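Long-range contact in NEQ263 (Nanoarchaeum equitans Kin4-M, PDB 5BN3), which probably binds nucleotide as the B-type, non-catalytic subunit of an A/V-type ATP synthase core, pairing with the NeqA subunit: residues Ser117-Ile130 and Ile318-Met332. Residues are numbered along the deposited sequence; the frame is centred on the assembly and turned at random.
Sequences SIDVAHPLLKGQKI and IDLLKSLSRLAKNGM. With ADP (adenosine-5'-diphosphate), chain C; GOL (glycerol), chain Q.
His122 carries CG beside its backbone N and anti to its carbonyl carbon (chi1 -45°), which swings the imidazole along segment 318-332. Ser325 holds OG anti to its backbone N, between Pro123 and Gln128. The imidazole NE2 donates to Leu320 O at 2.7 Å. This bond is bent (138° at the hydrogen), and the carbonyl oxygen lies somewhat out of the ring plane. ND1 lies 2.5 Å from glycerol O3, a very short hydrogen bond in which either atom could be the donor. Ser325 N also gives a hydrogen to this oxygen. Over one ring face Ser323 CB makes a CH-pi contact; Ala121 CB sits over the centre of the other. An alanine in place of His122 would probably leave Leu320 O without this donor and open a gap between Ala121 and Ser323.

Ser325 OG donates to Pro123 O at 2.8 Å and accepts from Gln128 NE2 at 3.0 Å. The second bond is nearly straight (162°) and lies close to the amide plane. Gln128 OE1 takes Leu125 N at 2.8 Å, while NE2 also reaches Glu300 O. These bonds fix which way the amide is turned.

Apolar contacts extend the seam. Pro123 CD meets Ala328 CB at 3.6 Å, and Leu125 CD2 packs against Leu327 CB. At the other end Ile318 CD1 touches Ile118 CG1 at 3.7 Å, the two side chains crossing at about a right angle.

Next to Ser325, Arg326 NH1 donates to O3B of an ADP that is also hydrogen-bonded to Lys229 of the neighbouring V-type ATP synthase alpha chain. An arginine reaching across the subunit interface to the nucleotide phosphates is consistent with the arginine finger of rotary ATPases.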
ATOM      1  N   SER B 117     -27.492 -26.900   1.024  1.00 30.89           N
ATOM      2  CA  SER B 117     -26.550 -25.919   1.556  1.00 33.45           C
ATOM      3  C   SER B 117     -27.128 -24.504   1.586  1.00 39.25           C
ATOM      4  O   SER B 117     -26.623 -23.636   2.299  1.00 38.09           O
ATOM      5  CB  SER B 117     -25.241 -25.952   0.766  1.00 30.77           C
ATOM      6  OG  SER B 117     -25.466 -25.784  -0.621  1.00 36.15           O
ATOM      7  N   ILE B 118     -28.190 -24.280   0.817  1.00 33.82           N
ATOM      8  CA  ILE B 118     -28.906 -23.007   0.846  1.00 38.56           C
ATOM      9  C   ILE B 118     -30.156 -23.079   1.728  1.00 37.38           C
ATOM     10  O   ILE B 118     -30.301 -22.302   2.670  1.00 36.84           O
ATOM     11  CB  ILE B 118     -29.324 -22.570  -0.574  1.00 31.95           C
ATOM     12  CG1 ILE B 118     -28.092 -22.194  -1.405  1.00 39.52           C
ATOM     13  CG2 ILE B 118     -30.292 -21.397  -0.513  1.00 34.05           C
ATOM     14  CD1 ILE B 118     -28.417 -21.781  -2.831  1.00 35.73           C
ATOM     15  N   ASP B 119     -31.048 -24.021   1.427  1.00 32.05           N
ATOM     16  CA  ASP B 119     -32.379 -24.064   2.042  1.00 32.87           C
ATOM     17  C   ASP B 119     -32.429 -24.150   3.572  1.00 37.33           C
ATOM     18  O   ASP B 119     -33.280 -23.521   4.200  1.00 37.01           O
ATOM     19  CB  ASP B 119     -33.207 -25.203   1.436  1.00 35.52           C
ATOM     20  CG  ASP B 119     -33.612 -24.935   0.000  1.00 48.30           C
ATOM     21  OD1 ASP B 119     -33.532 -23.768  -0.441  1.00 42.09           O
ATOM     22  OD2 ASP B 119     -34.026 -25.893  -0.686  1.00 47.69           O
ATOM     23  N   VAL B 120     -31.535 -24.932   4.169  1.00 36.91           N
ATOM     24  CA  VAL B 120     -31.560 -25.122   5.619  1.00 33.47           C
ATOM     25  C   VAL B 120     -31.099 -23.885   6.389  1.00 34.18           C
ATOM     26  O   VAL B 120     -31.868 -23.290   7.140  1.00 33.58           O
ATOM     27  CB  VAL B 120     -30.713 -26.340   6.049  1.00 34.48           C
ATOM     28  CG1 VAL B 120     -30.719 -26.479   7.557  1.00 38.37           C
ATOM     29  CG2 VAL B 120     -31.252 -27.605   5.406  1.00 34.38           C
ATOM     30  N   ALA B 121     -29.849 -23.487   6.184  1.00 31.83           N
ATOM     31  CA  ALA B 121     -29.264 -22.415   6.985  1.00 34.86           C
ATOM     32  C   ALA B 121     -29.375 -21.028   6.356  1.00 37.42           C
ATOM     33  O   ALA B 121     -29.410 -20.030   7.067  1.00 36.49           O
ATOM     34  CB  ALA B 121     -27.820 -22.731   7.304  1.00 40.44           C
ATOM     35  N   HIS B 122     -29.425 -20.957   5.030  1.00 30.73           N
ATOM     36  CA  HIS B 122     -29.426 -19.654   4.358  1.00 32.54           C
ATOM     37  C   HIS B 122     -30.509 -19.504   3.290  1.00 34.24           C
ATOM     38  O   HIS B 122     -30.199 -19.145   2.151  1.00 31.32           O
ATOM     39  CB  HIS B 122     -28.054 -19.401   3.717  1.00 29.46           C
ATOM     40  CG  HIS B 122     -26.898 -19.742   4.605  1.00 33.77           C
ATOM     41  ND1 HIS B 122     -26.628 -19.067   5.775  1.00 38.52           N
ATOM     42  CD2 HIS B 122     -25.928 -20.684   4.485  1.00 34.42           C
ATOM     43  CE1 HIS B 122     -25.550 -19.580   6.342  1.00 36.34           C
ATOM     44  NE2 HIS B 122     -25.106 -20.562   5.577  1.00 36.98           N
ATOM     45  N   PRO B 123     -31.783 -19.759   3.649  1.00 34.02           N
ATOM     46  CA  PRO B 123     -32.810 -19.783   2.603  1.00 34.58           C
ATOM     47  C   PRO B 123     -33.060 -18.425   1.958  1.00 30.26           C
ATOM     48  O   PRO B 123     -32.950 -17.385   2.616  1.00 32.82           O
ATOM     49  CB  PRO B 123     -34.065 -20.245   3.352  1.00 36.74           C
ATOM     50  CG  PRO B 123     -33.836 -19.834   4.764  1.00 37.34           C
ATOM     51  CD  PRO B 123     -32.355 -19.985   4.989  1.00 31.42           C
ATOM     52  N   LEU B 124     -33.383 -18.457   0.667  1.00 31.72           N
ATOM     53  CA  LEU B 124     -33.762 -17.272  -0.094  1.00 28.22           C
ATOM     54  C   LEU B 124     -35.249 -16.991   0.105  1.00 36.25           C
ATOM     55  O   LEU B 124     -36.071 -17.908   0.043  1.00 35.25           O
ATOM     56  CB  LEU B 124     -33.470 -17.508  -1.580  1.00 29.86           C
ATOM     57  CG  LEU B 124     -34.138 -16.623  -2.637  1.00 38.98           C
ATOM     58  CD1 LEU B 124     -33.613 -15.205  -2.568  1.00 46.49           C
ATOM     59  CD2 LEU B 124     -33.927 -17.189  -4.031  1.00 41.22           C
ATOM     60  N   LEU B 125     -35.595 -15.732   0.351  1.00 29.89           N
ATOM     61  CA  LEU B 125     -36.995 -15.346   0.530  1.00 33.26           C
ATOM     62  C   LEU B 125     -37.500 -14.555  -0.674  1.00 42.13           C
ATOM     63  O   LEU B 125     -36.718 -13.906  -1.364  1.00 34.89           O
ATOM     64  CB  LEU B 125     -37.175 -14.530   1.816  1.00 34.82           C
ATOM     65  CG  LEU B 125     -37.482 -15.294   3.108  1.00 40.64           C
ATOM     66  CD1 LEU B 125     -36.433 -16.339   3.403  1.00 42.63           C
ATOM     67  CD2 LEU B 125     -37.600 -14.336   4.281  1.00 42.23           C
ATOM     68  N   LYS B 126     -38.805 -14.615  -0.933  1.00 33.77           N
ATOM     69  CA  LYS B 126     -39.373 -13.905  -2.078  1.00 32.10           C
ATOM     70  C   LYS B 126     -39.311 -12.394  -1.867  1.00 29.10           C
ATOM     71  O   LYS B 126     -39.835 -11.869  -0.878  1.00 33.45           O
ATOM     72  CB  LYS B 126     -40.815 -14.348  -2.362  1.00 34.46           C
ATOM     73  CG  LYS B 126     -41.303 -13.953  -3.755  1.00 39.00           C
ATOM     74  CD  LYS B 126     -42.630 -14.615  -4.116  1.00 53.45           C
ATOM     75  CE  LYS B 126     -43.800 -13.962  -3.404  1.00 56.56           C
ATOM     76  NZ  LYS B 126     -45.105 -14.513  -3.867  1.00 65.82           N
ATOM     77  N   GLY B 127     -38.658 -11.702  -2.796  1.00 30.76           N
ATOM     78  CA  GLY B 127     -38.465 -10.268  -2.680  1.00 33.37           C
ATOM     79  C   GLY B 127     -37.101  -9.917  -2.119  1.00 40.80           C
ATOM     80  O   GLY B 127     -36.737  -8.747  -2.033  1.00 32.05           O
ATOM     81  N   GLN B 128     -36.335 -10.932  -1.738  1.00 32.61           N
ATOM     82  CA  GLN B 128     -35.009 -10.697  -1.174  1.00 36.45           C
ATOM     83  C   GLN B 128     -33.987 -10.395  -2.268  1.00 32.03           C
ATOM     84  O   GLN B 128     -34.126 -10.843  -3.411  1.00 32.48           O
ATOM     85  CB  GLN B 128     -34.561 -11.914  -0.352  1.00 37.12           C
ATOM     86  CG  GLN B 128     -33.316 -11.700   0.504  1.00 32.31           C
ATOM     87  CD  GLN B 128     -33.023 -12.884   1.413  1.00 40.84           C
ATOM     88  OE1 GLN B 128     -33.727 -13.893   1.382  1.00 37.86           O
ATOM     89  NE2 GLN B 128     -31.982 -12.761   2.228  1.00 32.87           N
ATOM     90  N   LYS B 129     -32.976  -9.606  -1.917  1.00 33.96           N
ATOM     91  CA  LYS B 129     -31.820  -9.432  -2.780  1.00 32.31           C
ATOM     92  C   LYS B 129     -30.632 -10.122  -2.117  1.00 30.03           C
ATOM     93  O   LYS B 129     -30.274  -9.813  -0.977  1.00 31.03           O
ATOM     94  CB  LYS B 129     -31.532  -7.946  -3.034  1.00 38.84           C
ATOM     95  CG  LYS B 129     -31.489  -7.088  -1.778  1.00 39.50           C
ATOM     96  CD  LYS B 129     -31.125  -5.652  -2.100  1.00 45.72           C
ATOM     97  CE  LYS B 129     -30.949  -4.837  -0.835  1.00 32.84           C
ATOM     98  NZ  LYS B 129     -32.222  -4.621  -0.102  1.00 47.83           N
ATOM     99  N   ILE B 130     -30.041 -11.080  -2.818  1.00 32.64           N
ATOM    100  CA  ILE B 130     -28.918 -11.827  -2.268  1.00 39.10           C
ATOM    101  C   ILE B 130     -27.902 -12.165  -3.355  1.00 28.50           C
ATOM    102  O   ILE B 130     -28.262 -12.646  -4.428  1.00 33.96           O
ATOM    103  CB  ILE B 130     -29.399 -13.095  -1.522  1.00 41.87           C
ATOM    104  CG1 ILE B 130     -28.215 -13.930  -1.041  1.00 38.45           C
ATOM    105  CG2 ILE B 130     -30.296 -13.926  -2.409  1.00 53.95           C
ATOM    106  CD1 ILE B 130     -28.540 -14.767   0.180  1.00 52.12           C
ATOM    107  N   ILE B 318     -20.310 -24.263  -1.680  1.00 33.39           N
ATOM    108  CA  ILE B 318     -20.768 -23.179  -0.814  1.00 31.78           C
ATOM    109  C   ILE B 318     -20.147 -23.215   0.585  1.00 38.02           C
ATOM    110  O   ILE B 318     -20.261 -24.213   1.304  1.00 34.79           O
ATOM    111  CB  ILE B 318     -22.308 -23.189  -0.689  1.00 37.08           C
ATOM    112  CG1 ILE B 318     -22.946 -22.835  -2.034  1.00 36.94           C
ATOM    113  CG2 ILE B 318     -22.770 -22.215   0.379  1.00 35.54           C
ATOM    114  CD1 ILE B 318     -24.462 -22.828  -2.013  1.00 41.25           C
ATOM    115  N   ASP B 319     -19.492 -22.119   0.961  1.00 32.12           N
ATOM    116  CA  ASP B 319     -18.977 -21.941   2.316  1.00 35.96           C
ATOM    117  C   ASP B 319     -20.152 -21.658   3.248  1.00 43.73           C
ATOM    118  O   ASP B 319     -20.740 -20.577   3.205  1.00 34.18           O
ATOM    119  CB  ASP B 319     -17.970 -20.782   2.343  1.00 39.78           C
ATOM    120  CG  ASP B 319     -17.205 -20.684   3.658  1.00 38.57           C
ATOM    121  OD1 ASP B 319     -17.811 -20.851   4.741  1.00 37.72           O
ATOM    122  OD2 ASP B 319     -15.983 -20.423   3.608  1.00 44.49           O
ATOM    123  N   LEU B 320     -20.492 -22.634   4.087  1.00 36.91           N
ATOM    124  CA  LEU B 320     -21.665 -22.538   4.958  1.00 33.71           C
ATOM    125  C   LEU B 320     -21.566 -21.420   5.989  1.00 30.93           C
ATOM    126  O   LEU B 320     -22.583 -20.913   6.460  1.00 35.44           O
ATOM    127  CB  LEU B 320     -21.910 -23.869   5.680  1.00 43.90           C
ATOM    128  CG  LEU B 320     -22.589 -24.991   4.897  1.00 49.43           C
ATOM    129  CD1 LEU B 320     -22.749 -26.230   5.765  1.00 42.83           C
ATOM    130  CD2 LEU B 320     -23.939 -24.531   4.393  1.00 41.24           C
ATOM    131  N   LEU B 321     -20.343 -21.034   6.336  1.00 30.16           N
ATOM    132  CA  LEU B 321     -20.136 -20.071   7.411  1.00 35.70           C
ATOM    133  C   LEU B 321     -19.914 -18.642   6.911  1.00 36.48           C
ATOM    134  O   LEU B 321     -20.320 -17.683   7.566  1.00 35.38           O
ATOM    135  CB  LEU B 321     -18.996 -20.529   8.325  1.00 40.82           C
ATOM    136  CG  LEU B 321     -19.305 -21.847   9.039  1.00 40.30           C
ATOM    137  CD1 LEU B 321     -18.158 -22.295   9.923  1.00 49.75           C
ATOM    138  CD2 LEU B 321     -20.562 -21.687   9.857  1.00 37.10           C
ATOM    139  N   LYS B 322     -19.285 -18.502   5.749  1.00 31.28           N
ATOM    140  CA  LYS B 322     -19.114 -17.183   5.146  1.00 43.09           C
ATOM    141  C   LYS B 322     -20.398 -16.709   4.478  1.00 35.40           C
ATOM    142  O   LYS B 322     -20.607 -15.510   4.292  1.00 34.79           O
ATOM    143  CB  LYS B 322     -17.968 -17.190   4.131  1.00 38.20           C
ATOM    144  CG  LYS B 322     -16.584 -17.270   4.755  1.00 50.88           C
ATOM    145  CD  LYS B 322     -15.504 -17.180   3.684  1.00 65.87           C
ATOM    146  CE  LYS B 322     -14.109 -17.298   4.279  1.00 65.94           C
ATOM    147  NZ  LYS B 322     -13.062 -17.338   3.218  1.00 68.32           N
ATOM    148  N   SER B 323     -21.254 -17.660   4.116  1.00 31.23           N
ATOM    149  CA  SER B 323     -22.530 -17.332   3.492  1.00 27.70           C
ATOM    150  C   SER B 323     -23.523 -16.821   4.529  1.00 37.33           C
ATOM    151  O   SER B 323     -23.387 -17.092   5.726  1.00 32.66           O
ATOM    152  CB  SER B 323     -23.109 -18.538   2.751  1.00 31.80           C
ATOM    153  OG  SER B 323     -22.231 -18.964   1.724  1.00 32.08           O
ATOM    154  N   LEU B 324     -24.517 -16.074   4.057  1.00 30.69           N
ATOM    155  CA  LEU B 324     -25.484 -15.436   4.937  1.00 29.25           C
ATOM    156  C   LEU B 324     -26.754 -15.075   4.186  1.00 32.24           C
ATOM    157  O   LEU B 324     -26.701 -14.596   3.057  1.00 32.99           O
ATOM    158  CB  LEU B 324     -24.882 -14.165   5.548  1.00 34.88           C
ATOM    159  CG  LEU B 324     -25.853 -13.257   6.312  1.00 39.60           C
ATOM    160  CD1 LEU B 324     -26.349 -13.953   7.564  1.00 31.04           C
ATOM    161  CD2 LEU B 324     -25.211 -11.919   6.661  1.00 42.85           C
ATOM    162  N   SER B 325     -27.897 -15.326   4.815  1.00 31.20           N
ATOM    163  CA  SER B 325     -29.162 -14.770   4.354  1.00 32.49           C
ATOM    164  C   SER B 325     -29.734 -13.959   5.507  1.00 35.38           C
ATOM    165  O   SER B 325     -30.139 -14.528   6.525  1.00 32.22           O
ATOM    166  CB  SER B 325     -30.133 -15.877   3.943  1.00 35.50           C
ATOM    167  OG  SER B 325     -31.395 -15.334   3.593  1.00 35.88           O
ATOM    168  N   ARG B 326     -29.753 -12.637   5.356  1.00 32.34           N
ATOM    169  CA  ARG B 326     -30.153 -11.745   6.448  1.00 40.58           C
ATOM    170  C   ARG B 326     -31.601 -11.921   6.882  1.00 39.53           C
ATOM    171  O   ARG B 326     -31.916 -11.813   8.066  1.00 41.54           O
ATOM    172  CB  ARG B 326     -29.925 -10.278   6.068  1.00 39.51           C
ATOM    173  CG  ARG B 326     -28.493  -9.810   6.208  1.00 48.87           C
ATOM    174  CD  ARG B 326     -28.335  -8.372   5.756  1.00 63.48           C
ATOM    175  NE  ARG B 326     -26.992  -8.112   5.244  1.00 57.53           N
ATOM    176  CZ  ARG B 326     -25.969  -7.715   5.992  1.00 48.40           C
ATOM    177  NH1 ARG B 326     -26.132  -7.532   7.294  1.00 39.34           N
ATOM    178  NH2 ARG B 326     -24.782  -7.500   5.440  1.00 49.82           N
ATOM    179  N   LEU B 327     -32.478 -12.183   5.922  1.00 38.84           N
ATOM    180  CA  LEU B 327     -33.910 -12.227   6.193  1.00 39.12           C
ATOM    181  C   LEU B 327     -34.402 -13.645   6.466  1.00 41.49           C
ATOM    182  O   LEU B 327     -35.581 -13.849   6.742  1.00 38.27           O
ATOM    183  CB  LEU B 327     -34.689 -11.611   5.026  1.00 37.72           C
ATOM    184  CG  LEU B 327     -34.303 -10.184   4.627  1.00 48.39           C
ATOM    185  CD1 LEU B 327     -35.215  -9.658   3.532  1.00 45.59           C
ATOM    186  CD2 LEU B 327     -34.354  -9.272   5.829  1.00 48.69           C
ATOM    187  N   ALA B 328     -33.487 -14.610   6.406  1.00 39.87           N
ATOM    188  CA  ALA B 328     -33.816 -16.032   6.538  1.00 41.23           C
ATOM    189  C   ALA B 328     -34.754 -16.358   7.700  1.00 48.56           C
ATOM    190  O   ALA B 328     -35.717 -17.104   7.534  1.00 43.92           O
ATOM    191  CB  ALA B 328     -32.542 -16.850   6.653  1.00 40.10           C
ATOM    192  N   LYS B 329     -34.469 -15.789   8.868  1.00 41.80           N
ATOM    193  CA  LYS B 329     -35.257 -16.047  10.073  1.00 51.24           C
ATOM    194  C   LYS B 329     -36.738 -15.682   9.933  1.00 59.37           C
ATOM    195  O   LYS B 329     -37.594 -16.296  10.573  1.00 50.62           O
ATOM    196  CB  LYS B 329     -34.645 -15.327  11.262  1.00 52.82           C
ATOM    197  N   ASN B 330     -37.034 -14.680   9.106  1.00 44.53           N
ATOM    198  CA  ASN B 330     -38.413 -14.257   8.867  1.00 40.85           C
ATOM    199  C   ASN B 330     -39.297 -15.361   8.287  1.00 49.03           C
ATOM    200  O   ASN B 330     -40.514 -15.342   8.466  1.00 49.97           O
ATOM    201  CB  ASN B 330     -38.455 -13.044   7.929  1.00 49.94           C
ATOM    202  CG  ASN B 330     -37.874 -11.795   8.553  1.00 50.82           C
ATOM    203  OD1 ASN B 330     -37.666 -11.729   9.763  1.00 65.03           O
ATOM    204  ND2 ASN B 330     -37.621 -10.786   7.726  1.00 67.69           N
ATOM    205  N   GLY B 331     -38.691 -16.314   7.585  1.00 39.29           N
ATOM    206  CA  GLY B 331     -39.458 -17.338   6.899  1.00 46.62           C
ATOM    207  C   GLY B 331     -39.371 -18.733   7.490  1.00 44.26           C
ATOM    208  O   GLY B 331     -40.039 -19.651   7.013  1.00 46.42           O
ATOM    209  N   MET B 332     -38.563 -18.897   8.532  1.00 43.28           N
ATOM    210  CA  MET B 332     -38.306 -20.222   9.088  1.00 50.72           C
ATOM    211  C   MET B 332     -39.241 -20.591  10.236  1.00 50.15           C
ATOM    212  O   MET B 332     -39.532 -19.771  11.109  1.00 45.50           O
ATOM    213  CB  MET B 332     -36.852 -20.325   9.552  1.00 46.41           C
ATOM    214  CG  MET B 332     -35.850 -20.096   8.442  1.00 49.54           C
ATOM    215  SD  MET B 332     -34.191 -19.733   9.045  1.00 68.23           S
ATOM    216  CE  MET B 332     -33.792 -21.282   9.837  1.00 50.10           C
TER
HETATM  217  PB  ADP C 601     -24.687  -5.470   9.711  1.00 30.00           P
HETATM  218  O1B ADP C 601     -23.462  -5.318  10.575  1.00 28.44           O
HETATM  219  O2B ADP C 601     -25.740  -4.418   9.926  1.00 25.84           O
HETATM  220  O3B ADP C 601     -24.370  -5.756   8.266  1.00 29.94           O
HETATM  221  PA  ADP C 601     -26.874  -7.069  10.686  1.00 31.29           P
HETATM  222  O1A ADP C 601     -27.223  -6.213  11.868  1.00 33.38           O
HETATM  223  O2A ADP C 601     -27.723  -7.006   9.442  1.00 31.11           O
HETATM  224  O3A ADP C 601     -25.327  -6.837  10.288  1.00 29.81           O
HETATM  225  O5' ADP C 601     -26.827  -8.597  11.187  1.00 32.13           O
HETATM  226  C5' ADP C 601     -26.328  -9.615  10.321  1.00 33.85           C
HETATM  227  C4' ADP C 601     -26.964 -10.956  10.669  1.00 37.18           C
HETATM  228  O4' ADP C 601     -26.626 -11.335  12.009  1.00 36.24           O
HETATM  229  C3' ADP C 601     -28.476 -10.850  10.577  1.00 41.57           C
HETATM  230  O3' ADP C 601     -28.970 -11.881   9.716  1.00 46.11           O
HETATM  231  C2' ADP C 601     -28.969 -11.049  11.993  1.00 46.56           C
HETATM  232  O2' ADP C 601     -30.111 -11.904  12.033  1.00 68.69           O
HETATM  233  C1' ADP C 601     -27.804 -11.674  12.742  1.00 33.82           C
HETATM  234  N9  ADP C 601     -27.737 -11.118  14.115  1.00 38.00           N
HETATM  235  C8  ADP C 601     -27.064 -10.016  14.494  1.00 35.07           C
HETATM  236  N7  ADP C 601     -27.216  -9.787  15.823  1.00 32.95           N
HETATM  237  C5  ADP C 601     -28.000 -10.763  16.317  1.00 39.51           C
HETATM  238  C6  ADP C 601     -28.551 -11.120  17.644  1.00 33.84           C
HETATM  239  N6  ADP C 601     -28.284 -10.368  18.743  1.00 35.37           N
HETATM  240  N1  ADP C 601     -29.325 -12.227  17.716  1.00 36.50           N
HETATM  241  C2  ADP C 601     -29.595 -12.983  16.634  1.00 44.31           C
HETATM  242  N3  ADP C 601     -29.130 -12.717  15.401  1.00 40.99           N
HETATM  243  C4  ADP C 601     -28.339 -11.639  15.185  1.00 40.18           C
HETATM  244  C1  GOL Q 505     -28.978 -18.677   9.809  1.00 66.66           C
HETATM  245  O1  GOL Q 505     -27.979 -19.666   9.707  1.00 56.80           O
HETATM  246  C2  GOL Q 505     -28.392 -17.321   9.428  1.00 63.67           C
HETATM  247  O2  GOL Q 505     -26.988 -17.345   9.591  1.00 52.50           O
HETATM  248  C3  GOL Q 505     -28.742 -16.998   7.978  1.00 38.59           C
HETATM  249  O3  GOL Q 505     -27.643 -17.287   7.145  1.00 34.52           O